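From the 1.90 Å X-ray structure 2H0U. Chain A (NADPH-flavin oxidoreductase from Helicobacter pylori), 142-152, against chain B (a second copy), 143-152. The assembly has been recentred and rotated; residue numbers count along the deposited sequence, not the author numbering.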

# COMPACT_ATOMS: atom_id res chain seq x y z
N THR A 142 -2.06 4.81 3.31
CA THR A 142 -3.41 4.25 3.23
C THR A 142 -3.50 3.03 2.31
O THR A 142 -4.41 2.21 2.46
CB THR A 142 -4.51 5.26 2.75
OG1 THR A 142 -4.28 5.66 1.38
CG2 THR A 142 -4.60 6.47 3.67
N TYR A 143 -2.58 2.90 1.37
CA TYR A 143 -2.64 1.69 0.50
C TYR A 143 -2.26 0.47 1.33
O TYR A 143 -2.76 -0.61 1.08
CB TYR A 143 -1.77 1.84 -0.75
CG TYR A 143 -2.48 2.56 -1.91
CD1 TYR A 143 -3.00 3.85 -1.73
CD2 TYR A 143 -2.68 1.94 -3.16
CE1 TYR A 143 -3.69 4.55 -2.78
CE2 TYR A 143 -3.33 2.62 -4.23
CZ TYR A 143 -3.84 3.92 -3.99
OH TYR A 143 -4.50 4.63 -4.95
N ILE A 144 -1.32 0.63 2.28
CA ILE A 144 -1.01 -0.45 3.25
C ILE A 144 -2.28 -0.80 4.05
O ILE A 144 -2.65 -1.96 4.20
CB ILE A 144 0.12 -0.07 4.23
CG1 ILE A 144 1.37 0.29 3.44
CG2 ILE A 144 0.38 -1.25 5.26
CD1 ILE A 144 2.53 0.85 4.43
N GLN A 145 -2.94 0.22 4.55
CA GLN A 145 -4.14 0.03 5.37
C GLN A 145 -5.18 -0.76 4.57
O GLN A 145 -5.77 -1.71 5.05
CB GLN A 145 -4.69 1.41 5.75
CG GLN A 145 -5.88 1.41 6.65
CD GLN A 145 -6.32 2.82 7.00
OE1 GLN A 145 -6.52 3.67 6.14
NE2 GLN A 145 -6.42 3.07 8.28
N MSE A 146 -5.42 -0.33 3.33
CA MSE A 146 -6.42 -1.00 2.47
C MSE A 146 -5.98 -2.43 2.11
O MSE A 146 -6.78 -3.37 2.16
CB MSE A 146 -6.66 -0.16 1.18
CG MSE A 146 -7.49 -0.92 0.17
SE MSE A 146 -7.63 -0.00 -1.56
CE MSE A 146 -5.80 -0.26 -2.21
N ALA A 147 -4.69 -2.60 1.78
CA ALA A 147 -4.14 -3.94 1.48
C ALA A 147 -4.35 -4.92 2.64
O ALA A 147 -4.76 -6.07 2.44
CB ALA A 147 -2.60 -3.86 1.12
N ASN A 148 -4.02 -4.48 3.86
CA ASN A 148 -4.15 -5.31 5.02
C ASN A 148 -5.62 -5.76 5.20
O ASN A 148 -5.91 -6.93 5.53
CB ASN A 148 -3.64 -4.57 6.27
CG ASN A 148 -2.14 -4.52 6.32
OD1 ASN A 148 -1.49 -4.97 5.37
ND2 ASN A 148 -1.58 -4.01 7.41
N MSE A 149 -6.55 -4.82 5.01
CA MSE A 149 -7.98 -5.15 5.08
C MSE A 149 -8.40 -6.17 4.02
O MSE A 149 -9.14 -7.10 4.31
CB MSE A 149 -8.84 -3.87 4.97
CG MSE A 149 -8.66 -3.03 6.26
SE MSE A 149 -9.79 -1.44 6.25
CE MSE A 149 -11.61 -2.27 6.26
N MSE A 150 -7.97 -5.99 2.77
CA MSE A 150 -8.33 -6.97 1.73
C MSE A 150 -7.75 -8.33 2.03
O MSE A 150 -8.41 -9.35 1.83
CB MSE A 150 -7.84 -6.50 0.37
CG MSE A 150 -8.56 -5.23 0.04
SE MSE A 150 -8.18 -4.76 -1.82
CE MSE A 150 -6.33 -4.35 -1.66
N MSE A 151 -6.51 -8.37 2.55
CA MSE A 151 -5.92 -9.66 2.84
C MSE A 151 -6.61 -10.34 4.04
O MSE A 151 -6.86 -11.54 4.03
CB MSE A 151 -4.39 -9.53 3.02
CG MSE A 151 -3.70 -10.88 3.24
SE MSE A 151 -3.62 -11.75 1.47
CE MSE A 151 -3.87 -10.22 0.25
N ALA A 152 -6.93 -9.57 5.08
CA ALA A 152 -7.69 -10.09 6.22
C ALA A 152 -9.09 -10.58 5.80
O ALA A 152 -9.58 -11.64 6.27
CB ALA A 152 -7.79 -8.98 7.29
N TYR B 143 3.20 -0.23 -2.58
CA TYR B 143 2.95 -0.34 -1.12
C TYR B 143 2.02 -1.51 -0.85
O TYR B 143 2.12 -2.16 0.18
CB TYR B 143 2.42 0.97 -0.52
CG TYR B 143 3.53 1.97 -0.14
CD1 TYR B 143 4.45 2.40 -1.10
CD2 TYR B 143 3.69 2.43 1.18
CE1 TYR B 143 5.51 3.31 -0.79
CE2 TYR B 143 4.72 3.36 1.51
CZ TYR B 143 5.62 3.77 0.50
OH TYR B 143 6.65 4.63 0.74
N ILE B 144 1.06 -1.76 -1.77
CA ILE B 144 0.22 -2.98 -1.69
C ILE B 144 1.12 -4.23 -1.76
O ILE B 144 1.00 -5.15 -0.97
CB ILE B 144 -0.84 -3.04 -2.81
CG1 ILE B 144 -1.73 -1.81 -2.75
CG2 ILE B 144 -1.69 -4.39 -2.71
CD1 ILE B 144 -2.74 -1.76 -4.02
N GLN B 145 2.01 -4.23 -2.73
CA GLN B 145 2.89 -5.38 -2.94
C GLN B 145 3.69 -5.64 -1.66
O GLN B 145 3.80 -6.77 -1.21
CB GLN B 145 3.85 -5.04 -4.10
CG GLN B 145 4.78 -6.13 -4.51
CD GLN B 145 5.64 -5.72 -5.69
OE1 GLN B 145 6.29 -4.67 -5.69
NE2 GLN B 145 5.62 -6.53 -6.71
N MSE B 146 4.28 -4.59 -1.10
CA MSE B 146 5.09 -4.73 0.14
C MSE B 146 4.22 -5.15 1.33
O MSE B 146 4.60 -6.04 2.11
CB MSE B 146 5.83 -3.40 0.44
CG MSE B 146 6.49 -3.42 1.80
SE MSE B 146 7.24 -1.69 2.33
CE MSE B 146 5.58 -0.70 2.64
N ALA B 147 3.03 -4.54 1.45
CA ALA B 147 2.09 -4.90 2.54
C ALA B 147 1.72 -6.40 2.50
O ALA B 147 1.71 -7.08 3.53
CB ALA B 147 0.77 -4.03 2.46
N ASN B 148 1.38 -6.89 1.30
CA ASN B 148 1.00 -8.27 1.15
C ASN B 148 2.15 -9.20 1.59
O ASN B 148 1.92 -10.23 2.26
CB ASN B 148 0.60 -8.54 -0.32
CG ASN B 148 -0.76 -8.00 -0.63
OD1 ASN B 148 -1.37 -7.34 0.22
ND2 ASN B 148 -1.27 -8.28 -1.83
N MSE B 149 3.37 -8.85 1.20
CA MSE B 149 4.55 -9.63 1.63
C MSE B 149 4.73 -9.62 3.15
O MSE B 149 5.02 -10.64 3.75
CB MSE B 149 5.82 -9.12 0.92
CG MSE B 149 5.75 -9.48 -0.58
SE MSE B 149 7.38 -8.95 -1.53
CE MSE B 149 8.73 -10.13 -0.64
N MSE B 150 4.62 -8.45 3.79
CA MSE B 150 4.75 -8.41 5.25
C MSE B 150 3.68 -9.21 5.93
O MSE B 150 3.94 -9.91 6.92
CB MSE B 150 4.71 -6.97 5.75
CG MSE B 150 5.90 -6.26 5.17
SE MSE B 150 6.03 -4.50 6.02
CE MSE B 150 4.46 -3.69 5.30
N MSE B 151 2.44 -9.15 5.41
CA MSE B 151 1.38 -9.90 6.04
C MSE B 151 1.56 -11.42 5.83
O MSE B 151 1.35 -12.21 6.75
CB MSE B 151 -0.00 -9.39 5.56
CG MSE B 151 -1.17 -10.09 6.28
SE MSE B 151 -1.27 -9.30 8.08
CE MSE B 151 -0.27 -7.61 7.85
N ALA B 152 1.96 -11.83 4.64
CA ALA B 152 2.28 -13.24 4.37
C ALA B 152 3.44 -13.74 5.24
O ALA B 152 3.43 -14.89 5.77
CB ALA B 152 2.60 -13.40 2.87
O HOH W 1 -4.11 -7.15 -0.10
O HOH W 2 -1.61 -6.93 3.14
O HOH W 3 1.14 -5.64 5.91

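Both stretches are helical throughout, and the evidence is the regular ladder of i to i+4 backbone bonds: Ala147(A) N reaches Tyr143(A) O at 2.9 Å, and Ala147(B) N reaches Tyr143(B) O at 2.8 Å. With the backbone polar groups largely satisfied inside each helix, side chains and water are left to make the contact. The axes approach to 8.3 Å and cross at -47°, with both N-to-C directions running broadly the same way. The pairing is nearly symmetric: the CA atoms of Ile144(A) and Ala147(B) lie 5.5 Å apart, as do those of Ala147(A) and Ile144(B). Each contact described from one chain therefore has its counterpart from the other, and together the two surfaces bury 576 Å².

The close approach of the axes is consistent with what lies at the centre, where the smallest side chains meet. The CA-to-CB bonds of both alanines point toward the opposing helix, and Ala147(A) CB touches Ala147(B) CB at 3.6 Å, the closest contact between the two stretches. A methyl group is a low bump, so the backbones can come near. Beside each alanine the isoleucine of the partner fills the adjoining space: Ile144(A) CG2 lies 4.0 Å from Ala147(B) CB, and Ala147(A) CB lies 4.0 Å from Ile144(B) CG2.

The isoleucines are the largest contributors, with 80 Å² covered on Ile144(A) and 76 Å² on Ile144(B). Their CA-to-CB bonds point sideways, but with chi1 m and chi2 t the chain extends so that its end comes nearer the partner. Ile144(A) CD1 enters a pocket on chain B, 3.8 Å from Tyr143(B) CD2 and 3.9 Å from Met146(B) CE. It meets the tyrosine ring at the edge, near the ring plane, so the contact is methyl against ring rim. The tyrosines also approach each other through their bases, Tyr143(A) CB to Tyr143(B) CB at 4.3 Å, while their hydroxyls are hydrogen-bonded elsewhere in the structure.

Toward the C-terminal end the bumps become longer. Met151(A) and Met151(B), both selenomethionines, point their CA-to-CB bonds toward the other helix and meet at CG, with Met151(A) CG 4.0 Å from Met151(B) CG. Each terminal methyl also packs against the partner's amide: Met151(A) CE is 3.8 Å from Asn148(B) OD1, and Met151(B) CE is 3.8 Å from Asn148(A) OD1.

No direct hydrogen bond crosses between the stretches; three waters bridge them instead. Water 2 donates to Asn148(A) OD1 and to Asn148(B) OD1, each at 3.0 Å, and so links two acceptors that could not bond to one another. Water 1 donates to Ala147(A) O and Asn148(B) OD1, both at 2.8 Å; water 3 repeats the arrangement with Ala147(B) O and Asn148(A) OD1, again at 2.8 Å. Each amide oxygen thus accepts from two waters, and the hydrated asparagines join an otherwise mainly apolar interface.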